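Side-chain contacts in mitogen-activated protein kinase, putative (Map kinase-like protein) (Leishmania major, PDB 3PG1), which probably acts as an ATP-dependent protein serine/threonine kinase of the MAP kinase family: residues Ser22-Gln27 with Leu94-Val99; Val149-Gly154 with Phe211-Asp216; Ala232-Ser237 with Asn244-Val249. All coordinates share one frame; numbering follows the deposited sequence.

Interaction 1. Residues Ser22-Gln27 with Leu94-Val99; sequences SPYTVQ and LRDIFV
Tyr24 and Asp96 reach each other through different first torsions. The Tyr24 ring leaves its backbone with CG anti to the carbonyl carbon and beside the N (chi1 -50°). Asp96 instead swings CG anti to its N (chi1 -157°), which places OD2 beside the phenol oxygen. There Tyr24 OH donates a hydrogen bond to Asp96 OD2 over 2.8 Å. The bond uses the anti lone pair of OD2, the one away from the other oxygen. OD2 lies at the ring edge, near the plane of the tyrosine, while ring and carboxylate planes stand 43° apart. The second oxygen, Asp96 OD1, takes a weak bond from Ile97 N at 2.8 Å, which may help to steady the carboxylate. Phe98 adds an apolar touch, its CE1 4.2 Å from Tyr24 CE2; the two side chains pass alongside, running in opposing directions. Pro23 CG lies over one face of the Tyr24 ring, displaced toward its rim. Just before it, Ser22 OG accepts from Tyr24 N in an ST turn. The contact ties the loop just ahead of edge strand 25-33 to edge strand 96-100 of the five-stranded N-lobe sheet. Leu17 of helix 7-19 touches both Ser22 and Phe98. One polar bond and one light apolar touch carry the contact. A charged carboxylate would probably strengthen the bond and favour the neutral phenol.

Interaction 2. Residues Val149-Gly154 with Phe211-Asp216; sequences VLHEAG and FTKLVD
The HRD catalytic loop of the protein kinase fold is held by an aspartate of helix αF, here Asp216, which His151 meets from near the end of helix αE. In the C-lobe, αE is helix 133-152 and αF is helix 214-229. Gly154, with positive phi, ends helix 133-152 in a Schellman motif. Asp216 holds the loop by its backbone: OD1 accepts from His157 N and OD2 from Arg158 N. His151 completes the arrangement. His151 NE2 donates to Asp216 OD1 over 2.7 Å, nearly straight at 169°. OD1 offers its anti lone pair and sits in the imidazole plane. Ring and carboxylate are nearly coplanar, 16° apart. OD1 is thus gripped by two donors, the ring and the His157 amide, and the buried carboxylate is held in place.

Lys213 lies over one face of the imidazole. Lys213 CB stands 3.5 Å from the centroid of the His151 ring, a CH-pi contact almost on the ring normal. CG takes the position between the backbone N and the carbonyl carbon (chi1 61°), and the rest of the chain runs extended past the histidine, with Lys213 CD 3.8 Å from His151 CB. The ring also approaches the backbone, with His151 CE1 3.4 Å from Lys213 O. At the lysine tip, NZ donates to two waters. One water, 2.6 Å from Lys213 NZ, gives a bond to His151 O. The other accepts from Lys213 NZ and donates to Glu152 OE2 over 2.9 Å.

Interaction 3. Residues Ala232-Ser237 with Asn244-Val249; sequences ALFRGS and NKIVEV
Phe234 lies crosswise to Ile246, the two side chains meeting at about a right angle. Ile246 CG1 sits over the centre of one face of the Phe234 ring, 3.8 Å above the plane, in a CH-pi contact. Leu233 CG fills the opposite face, so the ring is held between two aliphatic groups. Val249 comes in at the edge, its CB in the ring plane and 3.7 Å from Phe234 CE2. The ring reaches this place because CG leaves the backbone beside the N, anti to the carbonyl carbon (chi1 -56°). Phe234 CE2 also lies 3.5 Å from Lys245 O and 3.6 Å from Ile246 CA, so the ring packs against helix backbone as well as side chains. Lys245 takes the other end of the loop. Its chain runs over the peptide of Gly236, with Lys245 CD 3.6 Å from Gly236 N, and then bends at its last torsion (chi4 77°). Lys245 NZ donates to Asn241 O on its own helix. The turn of the loop is tied by Arg235 NH1, which approaches Ala232 O close to head-on over 2.6 Å, although the N-H itself is bent, at 139°. The loop joins helix 214-229 to helix 239-250, αF and αG of the kinase C-lobe. Cys222 of the first helix touches Phe234, and Trp218 touches Ile246. Helix 282-285 borders the contact too, through Val285 against Leu233 and Val249.

In the fold
The three contacts run from the N-lobe to the far side of the C-lobe. Interaction 1 is a surface contact between the approach to one edge strand of the N-lobe sheet and the other edge strand. Interactions 2 and 3 are largely buried and share a neighbour: helix 214-229 carries Asp216 at one end and leads into the loop 232-237 at the other. Their centres lie 23 Å apart, while interactions 1 and 3 sit on opposite sides of the chain's centre, 43 Å apart. Chemistry follows place. Interactions 1 and 2 both centre on a carboxylate accepting through an anti lone pair, but the carboxylate of interaction 2 also takes bonds from the HRD backbone. Interaction 3 is mainly hydrophobic packing.

Interaction 1. Residues Ser22-Gln27 with Leu94-Val99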
ATOM      1  N   SER A  22     -22.059 -16.470  12.725  1.00 71.75           N
ATOM      2  CA  SER A  22     -21.008 -15.445  12.767  1.00 69.13           C
ATOM      3  C   SER A  22     -21.330 -14.312  13.757  1.00 74.65           C
ATOM      4  O   SER A  22     -22.516 -14.001  13.972  1.00 75.57           O
ATOM      5  CB  SER A  22     -20.746 -14.883  11.369  1.00 69.25           C
ATOM      6  OG  SER A  22     -21.232 -13.559  11.204  1.00 72.85           O
ATOM      7  N   PRO A  23     -20.295 -13.674  14.361  1.00 70.76           N
ATOM      8  CA  PRO A  23     -20.569 -12.585  15.321  1.00 72.69           C
ATOM      9  C   PRO A  23     -20.870 -11.226  14.666  1.00 77.55           C
ATOM     10  O   PRO A  23     -20.903 -10.206  15.365  1.00 80.57           O
ATOM     11  CB  PRO A  23     -19.283 -12.535  16.157  1.00 73.14           C
ATOM     12  CG  PRO A  23     -18.213 -12.967  15.213  1.00 74.34           C
ATOM     13  CD  PRO A  23     -18.845 -13.953  14.258  1.00 70.02           C
ATOM     14  N   TYR A  24     -21.109 -11.216  13.342  1.00 70.83           N
ATOM     15  CA  TYR A  24     -21.315 -10.004  12.556  1.00 69.84           C
ATOM     16  C   TYR A  24     -22.736  -9.625  12.211  1.00 77.13           C
ATOM     17  O   TYR A  24     -23.624 -10.473  12.137  1.00 79.17           O
ATOM     18  CB  TYR A  24     -20.432 -10.021  11.285  1.00 67.94           C
ATOM     19  CG  TYR A  24     -18.985 -10.337  11.586  1.00 67.69           C
ATOM     20  CD1 TYR A  24     -18.143  -9.378  12.139  1.00 68.33           C
ATOM     21  CD2 TYR A  24     -18.473 -11.614  11.373  1.00 67.61           C
ATOM     22  CE1 TYR A  24     -16.822  -9.679  12.464  1.00 67.71           C
ATOM     23  CE2 TYR A  24     -17.155 -11.925  11.687  1.00 66.66           C
ATOM     24  CZ  TYR A  24     -16.332 -10.955  12.237  1.00 72.70           C
ATOM     25  OH  TYR A  24     -15.031 -11.261  12.556  1.00 71.43           O
ATOM     26  N   THR A  25     -22.933  -8.321  11.997  1.00 75.34           N
ATOM     27  CA  THR A  25     -24.186  -7.707  11.576  1.00 78.21           C
ATOM     28  C   THR A  25     -23.839  -6.858  10.346  1.00 83.07           C
ATOM     29  O   THR A  25     -23.148  -5.845  10.485  1.00 82.19           O
ATOM     30  CB  THR A  25     -24.823  -6.894  12.729  1.00 85.04           C
ATOM     31  OG1 THR A  25     -24.992  -7.732  13.875  1.00 83.23           O
ATOM     32  CG2 THR A  25     -26.164  -6.272  12.339  1.00 84.71           C
ATOM     33  N   VAL A  26     -24.263  -7.307   9.151  1.00 81.09           N
ATOM     34  CA  VAL A  26     -24.022  -6.620   7.871  1.00 81.14           C
ATOM     35  C   VAL A  26     -24.959  -5.404   7.803  1.00 89.45           C
ATOM     36  O   VAL A  26     -26.173  -5.571   7.698  1.00 90.82           O
ATOM     37  CB  VAL A  26     -24.204  -7.556   6.645  1.00 83.89           C
ATOM     38  CG1 VAL A  26     -23.766  -6.874   5.356  1.00 82.50           C
ATOM     39  CG2 VAL A  26     -23.468  -8.875   6.834  1.00 82.20           C
ATOM     40  N   GLN A  27     -24.391  -4.193   7.893  1.00 87.55           N
ATOM     41  CA  GLN A  27     -25.157  -2.951   7.906  1.00 90.31           C
ATOM     42  C   GLN A  27     -25.423  -2.367   6.524  1.00 97.05           C
ATOM     43  O   GLN A  27     -26.574  -2.057   6.211  1.00 99.44           O
ATOM     44  CB  GLN A  27     -24.495  -1.904   8.817  1.00 91.90           C
ATOM     45  CG  GLN A  27     -24.651  -2.177  10.312  1.00103.34           C
ATOM     46  CD  GLN A  27     -24.096  -1.055  11.162  1.00121.61           C
ATOM     47  OE1 GLN A  27     -22.970  -0.579  10.968  1.00110.58           O
ATOM     48  NE2 GLN A  27     -24.879  -0.612  12.138  1.00119.78           N
ATOM     49  N   LEU A  94      -5.506  -8.891   9.368  1.00 54.08           N
ATOM     50  CA  LEU A  94      -6.717  -9.697   9.277  1.00 57.11           C
ATOM     51  C   LEU A  94      -7.351  -9.680  10.664  1.00 57.79           C
ATOM     52  O   LEU A  94      -6.669  -9.999  11.647  1.00 56.32           O
ATOM     53  CB  LEU A  94      -6.396 -11.159   8.900  1.00 58.74           C
ATOM     54  CG  LEU A  94      -6.476 -11.579   7.445  1.00 64.76           C
ATOM     55  CD1 LEU A  94      -6.115 -13.043   7.310  1.00 66.82           C
ATOM     56  CD2 LEU A  94      -7.859 -11.346   6.860  1.00 68.17           C
ATOM     57  N   ARG A  95      -8.617  -9.255  10.750  1.00 55.64           N
ATOM     58  CA  ARG A  95      -9.410  -9.274  11.995  1.00 56.79           C
ATOM     59  C   ARG A  95      -9.983 -10.664  12.123  1.00 58.35           C
ATOM     60  O   ARG A  95     -10.230 -11.160  13.231  1.00 59.15           O
ATOM     61  CB  ARG A  95     -10.600  -8.288  11.933  1.00 61.45           C
ATOM     62  CG  ARG A  95     -10.234  -6.824  12.134  1.00 75.38           C
ATOM     63  CD  ARG A  95      -9.962  -6.471  13.576  1.00 83.65           C
ATOM     64  NE  ARG A  95     -11.190  -6.314  14.356  1.00 88.40           N
ATOM     65  CZ  ARG A  95     -11.270  -5.580  15.460  1.00101.92           C
ATOM     66  NH1 ARG A  95     -10.209  -4.918  15.906  1.00 89.47           N
ATOM     67  NH2 ARG A  95     -12.417  -5.491  16.122  1.00 90.75           N
ATOM     68  N   ASP A  96     -10.260 -11.267  10.959  1.00 52.26           N
ATOM     69  CA  ASP A  96     -10.853 -12.593  10.847  1.00 52.52           C
ATOM     70  C   ASP A  96     -10.729 -13.126   9.424  1.00 56.52           C
ATOM     71  O   ASP A  96     -10.645 -12.361   8.468  1.00 52.44           O
ATOM     72  CB  ASP A  96     -12.331 -12.547  11.264  1.00 54.25           C
ATOM     73  CG  ASP A  96     -12.931 -13.856  11.716  1.00 57.27           C
ATOM     74  OD1 ASP A  96     -12.212 -14.876  11.703  1.00 58.46           O
ATOM     75  OD2 ASP A  96     -14.127 -13.862  12.077  1.00 54.94           O
ATOM     76  N   ILE A  97     -10.747 -14.454   9.307  1.00 56.77           N
ATOM     77  CA  ILE A  97     -10.686 -15.208   8.060  1.00 56.90           C
ATOM     78  C   ILE A  97     -11.372 -16.570   8.274  1.00 62.76           C
ATOM     79  O   ILE A  97     -11.158 -17.235   9.297  1.00 61.42           O
ATOM     80  CB  ILE A  97      -9.245 -15.330   7.492  1.00 58.89           C
ATOM     81  CG1 ILE A  97      -9.257 -16.049   6.112  1.00 59.70           C
ATOM     82  CG2 ILE A  97      -8.261 -15.975   8.515  1.00 59.61           C
ATOM     83  CD1 ILE A  97      -8.002 -16.045   5.338  1.00 68.01           C
ATOM     84  N   PHE A  98     -12.229 -16.949   7.322  1.00 61.52           N
ATOM     85  CA  PHE A  98     -12.977 -18.209   7.341  1.00 63.46           C
ATOM     86  C   PHE A  98     -13.297 -18.659   5.922  1.00 72.62           C
ATOM     87  O   PHE A  98     -13.564 -17.821   5.053  1.00 72.61           O
ATOM     88  CB  PHE A  98     -14.216 -18.179   8.280  1.00 65.40           C
ATOM     89  CG  PHE A  98     -15.046 -16.914   8.307  1.00 65.04           C
ATOM     90  CD1 PHE A  98     -14.637 -15.807   9.046  1.00 66.08           C
ATOM     91  CD2 PHE A  98     -16.272 -16.855   7.661  1.00 66.46           C
ATOM     92  CE1 PHE A  98     -15.405 -14.636   9.071  1.00 66.15           C
ATOM     93  CE2 PHE A  98     -17.054 -15.694   7.712  1.00 68.35           C
ATOM     94  CZ  PHE A  98     -16.609 -14.588   8.405  1.00 65.17           C
ATOM     95  N   VAL A  99     -13.188 -19.975   5.675  1.00 72.56           N
ATOM     96  CA  VAL A  99     -13.383 -20.589   4.361  1.00 73.94           C
ATOM     97  C   VAL A  99     -14.494 -21.619   4.363  1.00 80.05           C
ATOM     98  O   VAL A  99     -14.531 -22.498   5.231  1.00 81.60           O
ATOM     99  CB  VAL A  99     -12.072 -21.185   3.776  1.00 78.79           C
ATOM    100  CG1 VAL A  99     -11.193 -20.100   3.169  1.00 76.99           C
ATOM    101  CG2 VAL A  99     -11.297 -21.994   4.820  1.00 79.53           C
TER

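Interaction 2. Residues Val149-Gly154 with Phe211-Asp216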
ATOM      1  N   VAL A 149       8.494  -1.893   8.677  1.00 24.87           N
ATOM      2  CA  VAL A 149       8.000  -3.220   9.057  1.00 25.26           C
ATOM      3  C   VAL A 149       7.847  -4.091   7.784  1.00 25.41           C
ATOM      4  O   VAL A 149       8.312  -5.237   7.761  1.00 23.46           O
ATOM      5  CB  VAL A 149       6.691  -3.137   9.926  1.00 30.10           C
ATOM      6  CG1 VAL A 149       6.127  -4.544  10.217  1.00 30.87           C
ATOM      7  CG2 VAL A 149       6.983  -2.404  11.238  1.00 29.80           C
ATOM      8  N   LEU A 150       7.235  -3.546   6.740  1.00 23.02           N
ATOM      9  CA  LEU A 150       7.109  -4.304   5.502  1.00 24.50           C
ATOM     10  C   LEU A 150       8.514  -4.661   4.958  1.00 26.16           C
ATOM     11  O   LEU A 150       8.808  -5.830   4.738  1.00 28.22           O
ATOM     12  CB  LEU A 150       6.357  -3.465   4.439  1.00 24.39           C
ATOM     13  CG  LEU A 150       4.872  -3.155   4.693  1.00 29.24           C
ATOM     14  CD1 LEU A 150       4.337  -2.232   3.572  1.00 28.34           C
ATOM     15  CD2 LEU A 150       4.023  -4.436   4.821  1.00 28.20           C
ATOM     16  N   HIS A 151       9.406  -3.669   4.877  1.00 23.37           N
ATOM     17  CA  HIS A 151      10.768  -3.833   4.316  1.00 22.36           C
ATOM     18  C   HIS A 151      11.604  -4.816   5.109  1.00 26.21           C
ATOM     19  O   HIS A 151      12.338  -5.611   4.494  1.00 25.93           O
ATOM     20  CB  HIS A 151      11.472  -2.480   4.203  1.00 22.54           C
ATOM     21  CG  HIS A 151      10.825  -1.532   3.226  1.00 24.39           C
ATOM     22  ND1 HIS A 151      11.234  -0.210   3.134  1.00 24.18           N
ATOM     23  CD2 HIS A 151       9.792  -1.741   2.362  1.00 24.92           C
ATOM     24  CE1 HIS A 151      10.437   0.345   2.223  1.00 23.84           C
ATOM     25  NE2 HIS A 151       9.520  -0.532   1.775  1.00 23.94           N
ATOM     26  N   GLU A 152      11.424  -4.835   6.452  1.00 24.13           N
ATOM     27  CA  GLU A 152      12.166  -5.781   7.312  1.00 25.30           C
ATOM     28  C   GLU A 152      11.738  -7.234   7.017  1.00 30.90           C
ATOM     29  O   GLU A 152      12.543  -8.150   7.189  1.00 31.64           O
ATOM     30  CB  GLU A 152      12.051  -5.414   8.815  1.00 26.83           C
ATOM     31  CG  GLU A 152      12.798  -4.127   9.182  1.00 35.05           C
ATOM     32  CD  GLU A 152      14.295  -4.225   8.975  1.00 40.62           C
ATOM     33  OE1 GLU A 152      14.899  -5.069   9.662  1.00 40.14           O
ATOM     34  OE2 GLU A 152      14.832  -3.624   8.020  1.00 34.97           O
ATOM     35  N   ALA A 153      10.510  -7.434   6.517  1.00 25.81           N
ATOM     36  CA  ALA A 153      10.039  -8.767   6.115  1.00 27.28           C
ATOM     37  C   ALA A 153      10.287  -9.058   4.595  1.00 31.42           C
ATOM     38  O   ALA A 153       9.815 -10.082   4.104  1.00 32.67           O
ATOM     39  CB  ALA A 153       8.555  -8.905   6.422  1.00 29.26           C
ATOM     40  N   GLY A 154      11.033  -8.199   3.894  1.00 30.13           N
ATOM     41  CA  GLY A 154      11.312  -8.353   2.460  1.00 30.53           C
ATOM     42  C   GLY A 154      10.139  -7.994   1.554  1.00 34.96           C
ATOM     43  O   GLY A 154      10.100  -8.389   0.389  1.00 36.70           O
ATOM     44  N   PHE A 211      13.912  -2.906  -9.538  1.00 26.65           N
ATOM     45  CA  PHE A 211      13.502  -1.957  -8.479  1.00 27.17           C
ATOM     46  C   PHE A 211      13.572  -2.677  -7.121  1.00 31.49           C
ATOM     47  O   PHE A 211      13.450  -3.925  -7.037  1.00 28.95           O
ATOM     48  CB  PHE A 211      12.079  -1.389  -8.706  1.00 28.76           C
ATOM     49  CG  PHE A 211      11.019  -2.446  -8.553  1.00 31.90           C
ATOM     50  CD1 PHE A 211      10.652  -3.252  -9.636  1.00 36.89           C
ATOM     51  CD2 PHE A 211      10.384  -2.647  -7.334  1.00 33.93           C
ATOM     52  CE1 PHE A 211       9.663  -4.231  -9.495  1.00 38.29           C
ATOM     53  CE2 PHE A 211       9.400  -3.630  -7.193  1.00 37.79           C
ATOM     54  CZ  PHE A 211       9.062  -4.428  -8.269  1.00 38.22           C
ATOM     55  N   THR A 212      13.683  -1.878  -6.055  1.00 27.52           N
ATOM     56  CA  THR A 212      13.793  -2.417  -4.700  1.00 26.37           C
ATOM     57  C   THR A 212      12.834  -1.691  -3.746  1.00 27.93           C
ATOM     58  O   THR A 212      12.054  -0.844  -4.168  1.00 25.35           O
ATOM     59  CB  THR A 212      15.274  -2.314  -4.210  1.00 27.94           C
ATOM     60  OG1 THR A 212      15.601  -0.944  -3.887  1.00 27.67           O
ATOM     61  CG2 THR A 212      16.295  -2.915  -5.216  1.00 27.64           C
ATOM     62  N   LYS A 213      12.964  -1.965  -2.435  1.00 23.69           N
ATOM     63  CA  LYS A 213      12.160  -1.318  -1.380  1.00 22.88           C
ATOM     64  C   LYS A 213      12.327   0.215  -1.397  1.00 24.83           C
ATOM     65  O   LYS A 213      11.437   0.928  -0.924  1.00 22.29           O
ATOM     66  CB  LYS A 213      12.549  -1.894   0.005  1.00 23.21           C
ATOM     67  CG  LYS A 213      14.005  -1.668   0.367  1.00 28.03           C
ATOM     68  CD  LYS A 213      14.291  -2.485   1.653  1.00 33.97           C
ATOM     69  CE  LYS A 213      15.739  -2.471   2.044  1.00 49.54           C
ATOM     70  NZ  LYS A 213      15.993  -3.451   3.134  1.00 54.11           N
ATOM     71  N   LEU A 214      13.447   0.726  -1.994  1.00 20.35           N
ATOM     72  CA  LEU A 214      13.592   2.191  -2.131  1.00 20.56           C
ATOM     73  C   LEU A 214      12.536   2.906  -2.947  1.00 22.39           C
ATOM     74  O   LEU A 214      12.306   4.110  -2.738  1.00 20.38           O
ATOM     75  CB  LEU A 214      14.991   2.559  -2.618  1.00 22.33           C
ATOM     76  CG  LEU A 214      15.944   2.349  -1.425  1.00 29.17           C
ATOM     77  CD1 LEU A 214      17.266   2.011  -1.873  1.00 30.85           C
ATOM     78  CD2 LEU A 214      15.825   3.527  -0.429  1.00 31.30           C
ATOM     79  N   VAL A 215      11.794   2.161  -3.783  1.00 20.69           N
ATOM     80  CA  VAL A 215      10.672   2.825  -4.489  1.00 20.58           C
ATOM     81  C   VAL A 215       9.650   3.405  -3.468  1.00 25.18           C
ATOM     82  O   VAL A 215       9.010   4.441  -3.721  1.00 23.39           O
ATOM     83  CB  VAL A 215       9.971   1.933  -5.552  1.00 23.16           C
ATOM     84  CG1 VAL A 215      10.967   1.455  -6.615  1.00 20.49           C
ATOM     85  CG2 VAL A 215       9.172   0.784  -4.923  1.00 23.82           C
ATOM     86  N   ASP A 216       9.476   2.702  -2.325  1.00 21.45           N
ATOM     87  CA  ASP A 216       8.526   3.149  -1.302  1.00 21.41           C
ATOM     88  C   ASP A 216       8.950   4.436  -0.630  1.00 25.23           C
ATOM     89  O   ASP A 216       8.074   5.199  -0.200  1.00 23.67           O
ATOM     90  CB  ASP A 216       8.257   2.065  -0.231  1.00 23.46           C
ATOM     91  CG  ASP A 216       7.553   0.839  -0.787  1.00 24.58           C
ATOM     92  OD1 ASP A 216       7.651  -0.234  -0.154  1.00 23.09           O
ATOM     93  OD2 ASP A 216       6.888   0.960  -1.854  1.00 24.02           O
TER
HETATM   94  O   HOH W   1      14.484  -5.580   2.920  1.00 60.19           O
HETATM   95  O   HOH W   2      14.687  -2.770   5.249  1.00 46.61           O

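Interaction 3. Residues Ala232-Ser237 with Asn244-Val249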
ATOM      1  N   ALA A 232      -0.654  17.375  -4.838  1.00 34.89           N
ATOM      2  CA  ALA A 232       0.411  16.424  -5.199  1.00 33.68           C
ATOM      3  C   ALA A 232       1.573  17.164  -5.839  1.00 36.33           C
ATOM      4  O   ALA A 232       1.391  18.200  -6.493  1.00 36.33           O
ATOM      5  CB  ALA A 232      -0.109  15.297  -6.088  1.00 33.67           C
ATOM      6  N   LEU A 233       2.754  16.687  -5.551  1.00 31.84           N
ATOM      7  CA  LEU A 233       4.010  17.286  -5.958  1.00 31.77           C
ATOM      8  C   LEU A 233       4.314  17.181  -7.458  1.00 32.62           C
ATOM      9  O   LEU A 233       4.746  18.157  -8.043  1.00 32.70           O
ATOM     10  CB  LEU A 233       5.148  16.626  -5.135  1.00 31.04           C
ATOM     11  CG  LEU A 233       6.530  17.192  -5.320  1.00 35.99           C
ATOM     12  CD1 LEU A 233       6.526  18.683  -5.072  1.00 37.92           C
ATOM     13  CD2 LEU A 233       7.518  16.497  -4.386  1.00 34.60           C
ATOM     14  N   PHE A 234       4.159  15.991  -8.050  1.00 30.32           N
ATOM     15  CA  PHE A 234       4.517  15.709  -9.445  1.00 28.61           C
ATOM     16  C   PHE A 234       3.318  15.185 -10.199  1.00 31.50           C
ATOM     17  O   PHE A 234       3.100  13.956 -10.301  1.00 28.95           O
ATOM     18  CB  PHE A 234       5.666  14.699  -9.485  1.00 27.51           C
ATOM     19  CG  PHE A 234       6.945  15.052  -8.736  1.00 27.39           C
ATOM     20  CD1 PHE A 234       7.435  14.219  -7.727  1.00 28.66           C
ATOM     21  CD2 PHE A 234       7.648  16.219  -9.032  1.00 28.98           C
ATOM     22  CE1 PHE A 234       8.652  14.511  -7.076  1.00 29.26           C
ATOM     23  CE2 PHE A 234       8.841  16.526  -8.356  1.00 30.80           C
ATOM     24  CZ  PHE A 234       9.356  15.642  -7.411  1.00 28.73           C
ATOM     25  N   ARG A 235       2.546  16.122 -10.747  1.00 27.57           N
ATOM     26  CA  ARG A 235       1.248  15.834 -11.390  1.00 29.80           C
ATOM     27  C   ARG A 235       1.342  15.712 -12.886  1.00 35.20           C
ATOM     28  O   ARG A 235       0.688  16.452 -13.597  1.00 37.48           O
ATOM     29  CB  ARG A 235       0.181  16.874 -10.965  1.00 32.50           C
ATOM     30  CG  ARG A 235      -0.002  16.892  -9.444  1.00 37.93           C
ATOM     31  CD  ARG A 235      -1.123  17.820  -8.964  1.00 39.36           C
ATOM     32  NE  ARG A 235      -1.076  19.172  -9.527  1.00 51.53           N
ATOM     33  CZ  ARG A 235      -0.196  20.121  -9.206  1.00 67.20           C
ATOM     34  NH1 ARG A 235       0.799  19.858  -8.365  1.00 45.42           N
ATOM     35  NH2 ARG A 235      -0.287  21.329  -9.747  1.00 55.36           N
ATOM     36  N   GLY A 236       2.152  14.763 -13.357  1.00 33.79           N
ATOM     37  CA  GLY A 236       2.355  14.570 -14.781  1.00 34.29           C
ATOM     38  C   GLY A 236       1.254  13.742 -15.414  1.00 37.03           C
ATOM     39  O   GLY A 236       0.455  13.120 -14.716  1.00 38.57           O
ATOM     40  N   SER A 237       1.248  13.677 -16.726  1.00 30.32           N
ATOM     41  CA  SER A 237       0.239  12.904 -17.463  1.00 29.89           C
ATOM     42  C   SER A 237       0.860  11.950 -18.468  1.00 33.66           C
ATOM     43  O   SER A 237       0.127  11.238 -19.167  1.00 31.72           O
ATOM     44  CB  SER A 237      -0.717  13.848 -18.177  1.00 34.06           C
ATOM     45  OG  SER A 237      -0.032  14.585 -19.180  1.00 38.03           O
ATOM     46  N   ASN A 244       9.944  15.082 -16.548  1.00 29.73           N
ATOM     47  CA  ASN A 244      10.294  16.489 -16.591  1.00 30.09           C
ATOM     48  C   ASN A 244       9.913  17.201 -15.292  1.00 31.78           C
ATOM     49  O   ASN A 244      10.712  17.962 -14.773  1.00 32.19           O
ATOM     50  CB  ASN A 244       9.666  17.193 -17.809  1.00 32.71           C
ATOM     51  CG  ASN A 244      10.152  18.612 -17.932  1.00 41.88           C
ATOM     52  OD1 ASN A 244      11.279  18.858 -18.354  1.00 46.25           O
ATOM     53  ND2 ASN A 244       9.309  19.574 -17.608  1.00 38.60           N
ATOM     54  N   LYS A 245       8.701  16.967 -14.775  1.00 28.70           N
ATOM     55  CA  LYS A 245       8.257  17.556 -13.510  1.00 28.89           C
ATOM     56  C   LYS A 245       9.172  17.170 -12.358  1.00 31.16           C
ATOM     57  O   LYS A 245       9.441  17.988 -11.481  1.00 30.47           O
ATOM     58  CB  LYS A 245       6.806  17.143 -13.216  1.00 30.39           C
ATOM     59  CG  LYS A 245       5.849  18.034 -14.051  1.00 33.46           C
ATOM     60  CD  LYS A 245       4.440  17.495 -14.074  1.00 41.02           C
ATOM     61  CE  LYS A 245       3.594  18.246 -15.079  1.00 49.43           C
ATOM     62  NZ  LYS A 245       3.885  17.804 -16.475  1.00 55.33           N
ATOM     63  N   ILE A 246       9.672  15.927 -12.374  1.00 26.93           N
ATOM     64  CA  ILE A 246      10.553  15.444 -11.320  1.00 25.37           C
ATOM     65  C   ILE A 246      11.909  16.164 -11.407  1.00 31.24           C
ATOM     66  O   ILE A 246      12.410  16.676 -10.393  1.00 28.79           O
ATOM     67  CB  ILE A 246      10.719  13.891 -11.428  1.00 25.82           C
ATOM     68  CG1 ILE A 246       9.410  13.151 -11.038  1.00 24.30           C
ATOM     69  CG2 ILE A 246      11.937  13.420 -10.576  1.00 25.15           C
ATOM     70  CD1 ILE A 246       9.436  11.521 -11.293  1.00 27.60           C
ATOM     71  N   VAL A 247      12.517  16.142 -12.603  1.00 30.47           N
ATOM     72  CA  VAL A 247      13.830  16.738 -12.884  1.00 33.02           C
ATOM     73  C   VAL A 247      13.851  18.264 -12.630  1.00 37.49           C
ATOM     74  O   VAL A 247      14.825  18.763 -12.089  1.00 38.16           O
ATOM     75  CB  VAL A 247      14.344  16.309 -14.285  1.00 39.36           C
ATOM     76  CG1 VAL A 247      15.475  17.202 -14.779  1.00 42.74           C
ATOM     77  CG2 VAL A 247      14.782  14.846 -14.265  1.00 37.82           C
ATOM     78  N   GLU A 248      12.755  18.960 -12.923  1.00 33.38           N
ATOM     79  CA  GLU A 248      12.578  20.384 -12.642  1.00 35.46           C
ATOM     80  C   GLU A 248      12.802  20.660 -11.157  1.00 39.46           C
ATOM     81  O   GLU A 248      13.324  21.705 -10.814  1.00 41.38           O
ATOM     82  CB  GLU A 248      11.166  20.849 -12.982  1.00 37.62           C
ATOM     83  CG  GLU A 248      10.947  21.221 -14.427  1.00 55.60           C
ATOM     84  CD  GLU A 248       9.557  21.752 -14.742  1.00 78.41           C
ATOM     85  OE1 GLU A 248       8.695  21.781 -13.832  1.00 58.88           O
ATOM     86  OE2 GLU A 248       9.313  22.089 -15.924  1.00 76.12           O
ATOM     87  N   VAL A 249      12.417  19.729 -10.281  1.00 36.43           N
ATOM     88  CA  VAL A 249      12.582  19.877  -8.841  1.00 35.18           C
ATOM     89  C   VAL A 249      13.953  19.347  -8.413  1.00 43.28           C
ATOM     90  O   VAL A 249      14.733  20.107  -7.824  1.00 44.30           O
ATOM     91  CB  VAL A 249      11.403  19.219  -8.050  1.00 36.26           C
ATOM     92  CG1 VAL A 249      11.759  18.978  -6.584  1.00 35.94           C
ATOM     93  CG2 VAL A 249      10.127  20.058  -8.170  1.00 36.28           C
TER